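Local coordinates for protein terminase, large subunit (Bacillus phage spp1, PDB 2WBN) that cuts the viral genome through this metal-dependent nuclease domain, while the whole protein also drives DNA into empty capsids by hydrolysing ATP, at residues V27-L33 with F167-Y172; K75-A80 with E149-I155; A95-R99 with E124-N128; R107-D111 with Y197-R201. All blocks are in the same frame, centred on the assembly; numbering follows the deposited sequence.

Contact 1. Residues V27-L33 with F167-Y172; sequences VVPFENL and FENIDY
Phe30 and Phe167 both carry CG beside the backbone N and anti to the carbonyl carbon (chi1 -63° and -83°), and these torsions bring the two rings together as an edge-to-face pair. The edge of Phe167 is directed at the face of Phe30, with centroids 5.2 Å apart and planes inclined at 53°; the nearest atoms are CZ of Phe30 and CE2 of Phe167, 4.0 Å apart. Ile170 fills in from another direction: its CG2 methyl lies in the plane of the Phe30 ring, 3.7 Å from Phe30 CD1, so that this ring is packed on a face and at an edge. Leu33 reaches the end of the helix with CD1, which lies 3.8 Å from Phe167 CB and also touches the Phe167 carbonyl.

Pro29 and Tyr172 form a CH-pi contact. Pro29 CB sits 4.0 Å from the ring centroid of Tyr172, over the face but shifted toward the rim, and a rigid pyrrolidine ring suits this flat surface. No direct hydrogen bond joins the two segments; instead a water accepts from Tyr172 N and donates to Val27 O at 2.8 Å and to Asp171 OD1.

Phe30 to Leu33 is a type I turn leading into strand 33-35 of the RNase H-like nuclease domain. Residues 27-33 pack on Ile153 of strand 152-155 and on the end of helix 161-169; Phe167 and Ile170 carry the packing on to Ile192 of helix 190-198, which bears the manganese ligands His190 and Asp193.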
# COMPACT_ATOMS: atom_id res chain seq x y z
N VAL A 27 7.50 -17.54 -11.51
CA VAL A 27 6.53 -18.53 -10.95
C VAL A 27 5.96 -18.08 -9.60
O VAL A 27 4.74 -18.05 -9.41
CB VAL A 27 7.22 -19.88 -10.76
CG1 VAL A 27 6.19 -21.00 -10.77
CG2 VAL A 27 8.24 -20.07 -11.84
N VAL A 28 6.85 -17.75 -8.67
CA VAL A 28 6.46 -17.24 -7.36
C VAL A 28 6.84 -15.77 -7.28
O VAL A 28 8.01 -15.42 -7.44
CB VAL A 28 7.19 -17.98 -6.23
CG1 VAL A 28 6.81 -17.39 -4.89
CG2 VAL A 28 6.89 -19.48 -6.29
N PRO A 29 5.87 -14.89 -7.00
CA PRO A 29 6.20 -13.48 -6.84
C PRO A 29 6.71 -13.15 -5.43
O PRO A 29 6.47 -13.91 -4.48
CB PRO A 29 4.86 -12.79 -7.06
CG PRO A 29 3.86 -13.78 -6.56
CD PRO A 29 4.42 -15.12 -6.91
N PHE A 30 7.37 -12.01 -5.31
CA PHE A 30 7.78 -11.46 -4.02
C PHE A 30 8.62 -12.43 -3.19
O PHE A 30 8.47 -12.53 -1.96
CB PHE A 30 6.56 -10.98 -3.22
CG PHE A 30 5.79 -9.85 -3.87
CD1 PHE A 30 4.42 -9.96 -4.10
CD2 PHE A 30 6.43 -8.67 -4.21
CE1 PHE A 30 3.70 -8.91 -4.68
CE2 PHE A 30 5.73 -7.62 -4.79
CZ PHE A 30 4.35 -7.74 -5.03
N GLU A 31 9.53 -13.13 -3.86
CA GLU A 31 10.54 -13.92 -3.16
C GLU A 31 11.28 -13.03 -2.17
O GLU A 31 11.78 -13.52 -1.16
CB GLU A 31 11.51 -14.56 -4.14
CG GLU A 31 10.89 -15.64 -5.01
CD GLU A 31 11.87 -16.22 -6.01
OE1 GLU A 31 13.03 -16.43 -5.62
OE2 GLU A 31 11.48 -16.45 -7.17
N ASN A 32 11.31 -11.73 -2.45
CA ASN A 32 11.91 -10.72 -1.56
C ASN A 32 11.23 -10.43 -0.21
O ASN A 32 11.68 -9.55 0.53
CB ASN A 32 12.09 -9.40 -2.32
CG ASN A 32 10.78 -8.76 -2.70
OD1 ASN A 32 9.72 -9.30 -2.38
ND2 ASN A 32 10.84 -7.61 -3.38
N LEU A 33 10.18 -11.16 0.14
CA LEU A 33 9.43 -10.87 1.38
C LEU A 33 10.17 -11.31 2.62
O LEU A 33 10.71 -12.42 2.65
CB LEU A 33 8.05 -11.53 1.37
CG LEU A 33 6.96 -10.92 0.49
CD1 LEU A 33 5.64 -11.66 0.75
CD2 LEU A 33 6.81 -9.44 0.77
N PHE A 167 0.41 -10.00 0.82
CA PHE A 167 1.68 -10.16 0.12
C PHE A 167 2.17 -11.60 0.15
O PHE A 167 2.68 -12.09 -0.87
CB PHE A 167 2.73 -9.19 0.67
CG PHE A 167 2.66 -7.78 0.09
CD1 PHE A 167 1.77 -6.85 0.58
CD2 PHE A 167 3.54 -7.39 -0.91
CE1 PHE A 167 1.73 -5.56 0.08
CE2 PHE A 167 3.50 -6.11 -1.45
CZ PHE A 167 2.61 -5.18 -0.94
N GLU A 168 2.03 -12.28 1.29
CA GLU A 168 2.39 -13.69 1.36
C GLU A 168 1.59 -14.59 0.40
O GLU A 168 2.14 -15.52 -0.19
CB GLU A 168 2.29 -14.24 2.78
CG GLU A 168 2.76 -15.69 2.82
CD GLU A 168 3.04 -16.26 4.20
OE1 GLU A 168 3.29 -15.50 5.16
OE2 GLU A 168 3.01 -17.50 4.29
N ASN A 169 0.30 -14.30 0.24
CA ASN A 169 -0.57 -15.22 -0.48
C ASN A 169 -0.82 -14.88 -1.96
O ASN A 169 -1.31 -15.73 -2.69
CB ASN A 169 -1.87 -15.41 0.32
CG ASN A 169 -1.60 -16.08 1.68
OD1 ASN A 169 -1.34 -17.26 1.74
ND2 ASN A 169 -1.60 -15.31 2.74
N ILE A 170 -0.48 -13.65 -2.40
CA ILE A 170 -0.72 -13.26 -3.82
C ILE A 170 0.10 -14.12 -4.81
O ILE A 170 1.25 -14.48 -4.55
CB ILE A 170 -0.48 -11.74 -4.06
CG1 ILE A 170 -1.17 -11.27 -5.35
CG2 ILE A 170 1.01 -11.42 -4.07
CD1 ILE A 170 -2.69 -11.01 -5.23
N ASP A 171 -0.53 -14.48 -5.92
CA ASP A 171 0.07 -15.31 -6.94
C ASP A 171 -0.03 -14.57 -8.29
O ASP A 171 -0.77 -13.58 -8.42
CB ASP A 171 -0.67 -16.67 -7.04
CG ASP A 171 -0.19 -17.70 -6.00
OD1 ASP A 171 1.03 -17.85 -5.80
OD2 ASP A 171 -1.04 -18.41 -5.40
N TYR A 172 0.72 -15.05 -9.27
CA TYR A 172 0.60 -14.57 -10.64
C TYR A 172 -0.69 -15.10 -11.26
O TYR A 172 -1.13 -16.21 -10.94
CB TYR A 172 1.79 -15.04 -11.50
CG TYR A 172 3.06 -14.29 -11.20
CD1 TYR A 172 3.12 -12.91 -11.30
CD2 TYR A 172 4.22 -14.97 -10.79
CE1 TYR A 172 4.29 -12.21 -11.01
CE2 TYR A 172 5.38 -14.29 -10.51
CZ TYR A 172 5.42 -12.91 -10.63
OH TYR A 172 6.57 -12.23 -10.34
O HOH W 1 2.25 -17.21 -8.54

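Contact 2. Residues K75-A80 with E149-I155; sequences KNRIYA and ELDAIVI
Backbone hydrogen bonds carry the pairing: Ile78 lies opposite Ile153 and is bonded to the residues before and after it, Ala152 and Val154. Ile78 N donates a hydrogen bond to Ala152 O at 3.1 Å, and Ile78 O accepts from Val154 N at 2.9 Å. Ile78 therefore uses both its N-H and its C=O on strand 152-155. Ala80 N donates to Val154 O in a nearly straight bond. At the entry to the pairing, Asn76 O accepts from Asp151 N at 2.8 Å, bent to 135° at the hydrogen, and more weakly from Ala152 N. The alpha hydrogens of Arg77 and Tyr79 add CA-H...O contacts to Ala152 O and Val154 O.

Strands 77-80 and 152-155 run parallel, their short axes 13° apart, inside the mixed sheet of the RNase H-like nuclease domain. Strand 77-86 has antiparallel strand 64-72 on its other side, where Asn76 and Arg77 both face Asp72 in a G1 beta bulge, and 152-155 is flanked by strand 33-35.

Apolar packing divides between the two faces. Ile78 and Ile153 lie side by side pointing the same way, CG1 to CG1 at 4.0 Å. With chi1 at 65°, Ile78 CG1 stands between the backbone N and the carbonyl carbon, and its CD1 meets Leu150 CD1 at 3.9 Å; branched aliphatic chains suit this buried face, which Trp69 also covers. On the other face Tyr79 CD2 meets Val154 CB at 3.7 Å, and the small Ala152 lies under the extended aliphatic chain of Arg77, whose CG touches Ala152 CB. Tyr79 also meets the ring of Phe48.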
# COMPACT_ATOMS: atom_id res chain seq x y z
N LYS A 75 19.36 0.80 0.29
CA LYS A 75 19.32 -0.66 0.43
C LYS A 75 18.24 -1.31 -0.43
O LYS A 75 18.14 -2.55 -0.46
CB LYS A 75 19.09 -1.07 1.89
CG LYS A 75 20.05 -0.45 2.89
CD LYS A 75 20.01 -1.19 4.22
CE LYS A 75 21.20 -0.84 5.09
NZ LYS A 75 21.19 -1.65 6.34
N ASN A 76 17.42 -0.50 -1.09
CA ASN A 76 16.30 -1.00 -1.88
C ASN A 76 15.34 -1.84 -1.05
O ASN A 76 14.96 -2.95 -1.44
CB ASN A 76 16.80 -1.80 -3.08
CG ASN A 76 16.67 -1.04 -4.35
OD1 ASN A 76 17.52 -0.19 -4.67
ND2 ASN A 76 15.61 -1.32 -5.10
N ARG A 77 14.95 -1.29 0.10
CA ARG A 77 14.01 -1.96 0.99
C ARG A 77 12.86 -1.07 1.35
O ARG A 77 13.01 0.15 1.46
CB ARG A 77 14.66 -2.35 2.30
CG ARG A 77 15.74 -3.34 2.20
CD ARG A 77 16.15 -3.70 3.62
NE ARG A 77 17.38 -4.45 3.64
CZ ARG A 77 18.12 -4.64 4.73
NH1 ARG A 77 17.74 -4.15 5.92
NH2 ARG A 77 19.23 -5.33 4.63
N ILE A 78 11.73 -1.71 1.61
CA ILE A 78 10.59 -1.01 2.17
C ILE A 78 10.14 -1.73 3.43
O ILE A 78 10.30 -2.95 3.54
CB ILE A 78 9.44 -0.85 1.16
CG1 ILE A 78 8.83 -2.19 0.73
CG2 ILE A 78 9.90 -0.03 -0.06
CD1 ILE A 78 7.55 -2.02 -0.14
N TYR A 79 9.63 -0.97 4.39
CA TYR A 79 9.23 -1.49 5.69
C TYR A 79 7.80 -1.05 5.96
O TYR A 79 7.54 0.15 5.95
CB TYR A 79 10.09 -0.86 6.78
CG TYR A 79 11.55 -1.19 6.76
CD1 TYR A 79 12.44 -0.45 5.98
CD2 TYR A 79 12.07 -2.20 7.57
CE1 TYR A 79 13.78 -0.73 5.99
CE2 TYR A 79 13.41 -2.48 7.59
CZ TYR A 79 14.26 -1.75 6.80
OH TYR A 79 15.58 -2.02 6.82
N ALA A 80 6.89 -2.00 6.21
CA ALA A 80 5.49 -1.69 6.52
C ALA A 80 5.36 -1.18 7.95
O ALA A 80 5.81 -1.84 8.89
CB ALA A 80 4.59 -2.91 6.28
N GLU A 149 11.01 -6.24 -7.56
CA GLU A 149 12.44 -6.09 -7.78
C GLU A 149 13.19 -5.46 -6.62
O GLU A 149 14.41 -5.32 -6.68
CB GLU A 149 12.69 -5.34 -9.09
CG GLU A 149 12.88 -6.32 -10.25
CD GLU A 149 12.64 -5.69 -11.60
OE1 GLU A 149 12.44 -4.46 -11.67
OE2 GLU A 149 12.64 -6.45 -12.59
N LEU A 150 12.49 -5.12 -5.54
CA LEU A 150 13.16 -4.59 -4.36
C LEU A 150 14.02 -5.68 -3.71
O LEU A 150 13.79 -6.86 -3.90
CB LEU A 150 12.14 -4.04 -3.35
CG LEU A 150 11.40 -2.78 -3.79
CD1 LEU A 150 10.07 -2.59 -3.01
CD2 LEU A 150 12.27 -1.52 -3.69
N ASP A 151 15.03 -5.26 -2.96
CA ASP A 151 15.91 -6.22 -2.26
C ASP A 151 15.15 -6.91 -1.14
O ASP A 151 15.30 -8.11 -0.95
CB ASP A 151 17.16 -5.53 -1.72
CG ASP A 151 18.20 -5.30 -2.79
OD1 ASP A 151 17.97 -5.69 -3.97
OD2 ASP A 151 19.25 -4.72 -2.47
N ALA A 152 14.32 -6.15 -0.42
CA ALA A 152 13.49 -6.73 0.63
C ALA A 152 12.22 -5.92 0.85
O ALA A 152 12.25 -4.69 0.86
CB ALA A 152 14.30 -6.82 1.93
N ILE A 153 11.10 -6.63 1.03
CA ILE A 153 9.86 -6.04 1.53
C ILE A 153 9.64 -6.61 2.92
O ILE A 153 9.38 -7.80 3.07
CB ILE A 153 8.66 -6.40 0.65
CG1 ILE A 153 8.87 -5.85 -0.76
CG2 ILE A 153 7.33 -5.88 1.26
CD1 ILE A 153 7.83 -6.35 -1.77
N VAL A 154 9.72 -5.73 3.93
CA VAL A 154 9.83 -6.13 5.33
C VAL A 154 8.53 -5.83 6.01
O VAL A 154 8.09 -4.67 6.07
CB VAL A 154 10.99 -5.42 6.07
CG1 VAL A 154 11.13 -5.95 7.49
CG2 VAL A 154 12.30 -5.57 5.31
N ILE A 155 7.90 -6.87 6.53
CA ILE A 155 6.56 -6.79 7.08
C ILE A 155 6.50 -7.53 8.41
O ILE A 155 6.86 -8.71 8.51
CB ILE A 155 5.49 -7.41 6.13
CG1 ILE A 155 5.62 -6.88 4.70
CG2 ILE A 155 4.04 -7.12 6.68
CD1 ILE A 155 4.88 -7.75 3.68

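Contact 3. Residues A95-R99 with E124-N128; sequences ADFVR and EHGIN
Ala95 CB packs against the turn after helix 115-124: it lies 3.5 Å from His125 CB and 3.7 Å from Ile127 CG1. A methyl group lets the helix backbone come this near. In Ile127 a chi1 of -53° points CG1 at Ala95, and a chi2 of -66° then turns CD1 toward Val98 CG1, 3.8 Å away, so one isoleucine spans two residues a helical turn apart. Arg99 adds the aliphatic part of its chain, CG approaching Ile127 CD1 at 4.2 Å.

Around this apolar core, Arg99 bends at chi3 and turns its guanidinium back over its own helix, where NH1 forms a salt bridge with Asp96 OD1 and one face lies over Ala95 O. Gly126 follows the end of helix 115-124 with positive phi, a conformation glycine adopts easily, and Ile127, just after it, points toward helix 91-100. A backbone hydrogen bond between Ile127 and Leu121 ties this turn to the preceding helix, and Phe66 of strand 64-72 touches Val98.

The two segments are thus joined chiefly by aliphatic packing, which links helix 91-100 to the turn that follows helix 115-124 at one side of the RNase H-like fold, while the paired charge of Arg99 and Asp96 stays within one helix.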
# COMPACT_ATOMS: atom_id res chain seq x y z
N ALA A 95 -10.04 9.35 8.12
CA ALA A 95 -9.41 10.61 8.54
C ALA A 95 -9.12 10.60 10.04
O ALA A 95 -8.04 10.99 10.46
CB ALA A 95 -10.29 11.82 8.15
N ASP A 96 -10.07 10.14 10.85
CA ASP A 96 -9.84 10.03 12.30
C ASP A 96 -8.60 9.19 12.63
O ASP A 96 -7.79 9.57 13.47
CB ASP A 96 -11.09 9.51 13.02
CG ASP A 96 -12.24 10.53 13.02
OD1 ASP A 96 -12.05 11.64 12.47
OD2 ASP A 96 -13.33 10.23 13.57
N PHE A 97 -8.44 8.06 11.94
CA PHE A 97 -7.29 7.18 12.13
C PHE A 97 -5.99 7.88 11.75
O PHE A 97 -4.99 7.82 12.49
CB PHE A 97 -7.45 5.89 11.31
CG PHE A 97 -6.25 5.00 11.36
CD1 PHE A 97 -6.03 4.16 12.45
CD2 PHE A 97 -5.32 5.01 10.33
CE1 PHE A 97 -4.91 3.34 12.51
CE2 PHE A 97 -4.19 4.19 10.39
CZ PHE A 97 -4.00 3.35 11.48
N VAL A 98 -6.01 8.58 10.62
CA VAL A 98 -4.85 9.30 10.12
C VAL A 98 -4.48 10.43 11.08
O VAL A 98 -3.32 10.55 11.50
CB VAL A 98 -5.09 9.80 8.66
CG1 VAL A 98 -4.09 10.88 8.27
CG2 VAL A 98 -5.01 8.62 7.70
N ARG A 99 -5.47 11.24 11.47
CA ARG A 99 -5.25 12.29 12.46
C ARG A 99 -4.78 11.73 13.81
O ARG A 99 -3.77 12.19 14.35
CB ARG A 99 -6.50 13.16 12.64
CG ARG A 99 -6.67 14.25 11.58
CD ARG A 99 -7.68 15.31 12.02
NE ARG A 99 -8.98 14.70 12.26
CZ ARG A 99 -9.86 14.40 11.31
NH1 ARG A 99 -11.00 13.81 11.64
NH2 ARG A 99 -9.61 14.67 10.03
N GLU A 124 -13.67 18.19 3.63
CA GLU A 124 -14.62 17.86 4.71
C GLU A 124 -13.91 17.37 5.96
O GLU A 124 -14.34 17.68 7.06
CB GLU A 124 -15.64 16.82 4.27
CG GLU A 124 -16.89 16.83 5.15
CD GLU A 124 -17.74 15.58 5.01
OE1 GLU A 124 -17.72 14.94 3.93
OE2 GLU A 124 -18.45 15.24 6.00
N HIS A 125 -12.84 16.60 5.79
CA HIS A 125 -12.17 15.94 6.92
C HIS A 125 -10.78 16.48 7.23
O HIS A 125 -10.09 15.96 8.10
CB HIS A 125 -12.13 14.43 6.66
CG HIS A 125 -13.47 13.84 6.37
ND1 HIS A 125 -14.49 13.86 7.29
CD2 HIS A 125 -13.97 13.26 5.26
CE1 HIS A 125 -15.56 13.29 6.76
NE2 HIS A 125 -15.27 12.92 5.53
N GLY A 126 -10.34 17.51 6.50
CA GLY A 126 -9.08 18.19 6.80
C GLY A 126 -7.79 17.41 6.56
O GLY A 126 -6.76 17.72 7.16
N ILE A 127 -7.84 16.40 5.69
CA ILE A 127 -6.62 15.69 5.30
C ILE A 127 -6.05 16.41 4.08
O ILE A 127 -6.39 16.10 2.94
CB ILE A 127 -6.89 14.19 5.01
CG1 ILE A 127 -7.62 13.54 6.19
CG2 ILE A 127 -5.58 13.45 4.71
CD1 ILE A 127 -6.80 13.48 7.48
N ASN A 128 -5.18 17.38 4.34
CA ASN A 128 -4.73 18.32 3.33
C ASN A 128 -3.74 17.73 2.35
O ASN A 128 -3.78 18.05 1.16
CB ASN A 128 -4.10 19.53 4.00
CG ASN A 128 -5.09 20.31 4.84
OD1 ASN A 128 -6.24 20.53 4.44
ND2 ASN A 128 -4.65 20.76 6.01

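Contact 4. Residues R107-D111 with Y197-R201; sequences RIIAD and YAFER
Ile109 of strand 108-110 packs against the C-terminal end of helix 190-198 in the RNase H-like core, whose central sheet and flanking helices carry the two-metal nuclease site. This is the tight part. Ile109 CD1 and CG2 both come to 3.5 Å from Tyr197 O, CD1 reaches Arg201 CG at 3.8 Å, and CD1 also lies over one face of the Arg201 guanidinium. An isoleucine, branched at CB, puts two arms against Tyr197 O at once. Glu200 OE2, which also accepts from Lys134 N, holds Arg201 NE at 2.6 Å in the guanidinium plane. With chi1 at -47°, Tyr197 directs its ring along the strand toward Asp111, whose CB is 3.8 Å from Tyr197 CE2. Asp111 binds a catalytic manganese, and Tyr197 OH is hydrogen-bonded to Asp56, a ligand of both metals.

The looser side is the pair of Arg107, which is exposed, and Arg201. Their guanidinium planes are 57° apart; Glu131, salt-bridged to Arg201 NH2 and more weakly paired with Arg107, probably eases their like charges. At the metal-site end, Asp111 OD2 bonds to Phe57 N and OD1 to Ser113 OG; a water donates to Asp111 OD1, and to Tyr197 OH at 3.2 Å.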
# COMPACT_ATOMS: atom_id res chain seq x y z
N ARG A 107 2.41 12.83 3.07
CA ARG A 107 1.52 12.80 1.93
C ARG A 107 0.84 11.44 1.76
O ARG A 107 1.47 10.42 1.96
CB ARG A 107 2.31 13.10 0.67
CG ARG A 107 1.47 13.15 -0.57
CD ARG A 107 2.17 13.87 -1.67
NE ARG A 107 3.33 13.14 -2.13
CZ ARG A 107 4.19 13.61 -3.04
NH1 ARG A 107 4.01 14.80 -3.59
NH2 ARG A 107 5.23 12.87 -3.41
N ILE A 108 -0.43 11.46 1.34
CA ILE A 108 -1.17 10.25 0.96
C ILE A 108 -1.47 10.31 -0.54
O ILE A 108 -2.09 11.28 -1.02
CB ILE A 108 -2.48 10.08 1.77
CG1 ILE A 108 -2.19 10.04 3.27
CG2 ILE A 108 -3.25 8.82 1.33
CD1 ILE A 108 -3.42 10.18 4.16
N ILE A 109 -0.99 9.31 -1.28
CA ILE A 109 -1.32 9.17 -2.69
C ILE A 109 -2.49 8.21 -2.76
O ILE A 109 -2.42 7.08 -2.25
CB ILE A 109 -0.13 8.68 -3.55
CG1 ILE A 109 1.06 9.65 -3.43
CG2 ILE A 109 -0.54 8.62 -5.02
CD1 ILE A 109 2.30 9.29 -4.29
N ALA A 110 -3.59 8.68 -3.36
CA ALA A 110 -4.84 7.97 -3.34
C ALA A 110 -5.34 7.56 -4.70
O ALA A 110 -5.22 8.29 -5.69
CB ALA A 110 -5.92 8.80 -2.61
N ASP A 111 -5.94 6.37 -4.71
CA ASP A 111 -6.82 5.85 -5.76
C ASP A 111 -7.59 6.95 -6.49
O ASP A 111 -8.55 7.50 -5.96
CB ASP A 111 -7.75 4.84 -5.05
CG ASP A 111 -8.91 4.33 -5.89
OD1 ASP A 111 -8.93 4.48 -7.14
OD2 ASP A 111 -9.84 3.73 -5.25
N TYR A 197 0.37 2.76 -5.29
CA TYR A 197 0.10 4.20 -5.32
C TYR A 197 1.13 4.92 -4.47
O TYR A 197 1.70 5.90 -4.90
CB TYR A 197 -1.29 4.58 -4.79
CG TYR A 197 -2.45 3.77 -5.30
CD1 TYR A 197 -2.48 3.28 -6.60
CD2 TYR A 197 -3.55 3.52 -4.47
CE1 TYR A 197 -3.56 2.55 -7.06
CE2 TYR A 197 -4.60 2.78 -4.90
CZ TYR A 197 -4.62 2.30 -6.20
OH TYR A 197 -5.70 1.58 -6.62
N ALA A 198 1.39 4.41 -3.26
CA ALA A 198 2.28 5.08 -2.31
C ALA A 198 3.67 5.31 -2.89
O ALA A 198 4.31 6.32 -2.59
CB ALA A 198 2.37 4.28 -1.01
N PHE A 199 4.14 4.36 -3.70
CA PHE A 199 5.48 4.40 -4.32
C PHE A 199 5.52 4.81 -5.79
O PHE A 199 6.57 4.68 -6.42
CB PHE A 199 6.14 3.05 -4.17
CG PHE A 199 6.61 2.78 -2.78
CD1 PHE A 199 5.81 2.12 -1.88
CD2 PHE A 199 7.84 3.28 -2.36
CE1 PHE A 199 6.24 1.90 -0.57
CE2 PHE A 199 8.27 3.06 -1.06
CZ PHE A 199 7.46 2.38 -0.17
N GLU A 200 4.41 5.31 -6.34
CA GLU A 200 4.39 5.61 -7.78
C GLU A 200 5.46 6.64 -8.20
O GLU A 200 5.98 6.56 -9.31
CB GLU A 200 2.99 6.04 -8.26
CG GLU A 200 2.52 7.39 -7.76
CD GLU A 200 1.35 7.95 -8.57
OE1 GLU A 200 0.65 7.20 -9.28
OE2 GLU A 200 1.13 9.17 -8.49
N ARG A 201 5.78 7.59 -7.33
CA ARG A 201 6.76 8.65 -7.67
C ARG A 201 8.21 8.19 -7.51
O ARG A 201 9.13 8.95 -7.84
CB ARG A 201 6.57 9.91 -6.81
CG ARG A 201 5.13 10.40 -6.63
CD ARG A 201 4.45 10.73 -7.96
NE ARG A 201 3.00 10.90 -7.79
CZ ARG A 201 2.41 11.98 -7.27
NH1 ARG A 201 3.13 13.03 -6.88
NH2 ARG A 201 1.08 12.02 -7.17
O HOH W 2 -7.12 3.64 -8.59

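From the N terminus, residues 27-33 open the widest loop, which contact 1 closes at 167-172, bringing the arm before the first strand to the end of helix 161-169. Contact 2 starts at strand 77-86 and closes at 149-155, wholly within that span, and contact 3, between helix 91-100 and the turn after helix 115-124, lies within contact 2. Contact 4 crosses all three, running from 107-111 to 197-201 near the C terminus. Contacts 1 and 2 meet at Ile153, contacts 2 and 4 where Ile78 packs on Phe199, and contacts 3 and 4 at Ile108, so the joins run from contact 1 through 2 and 4 to 3, from the edge strand across the sheet to the helices beyond.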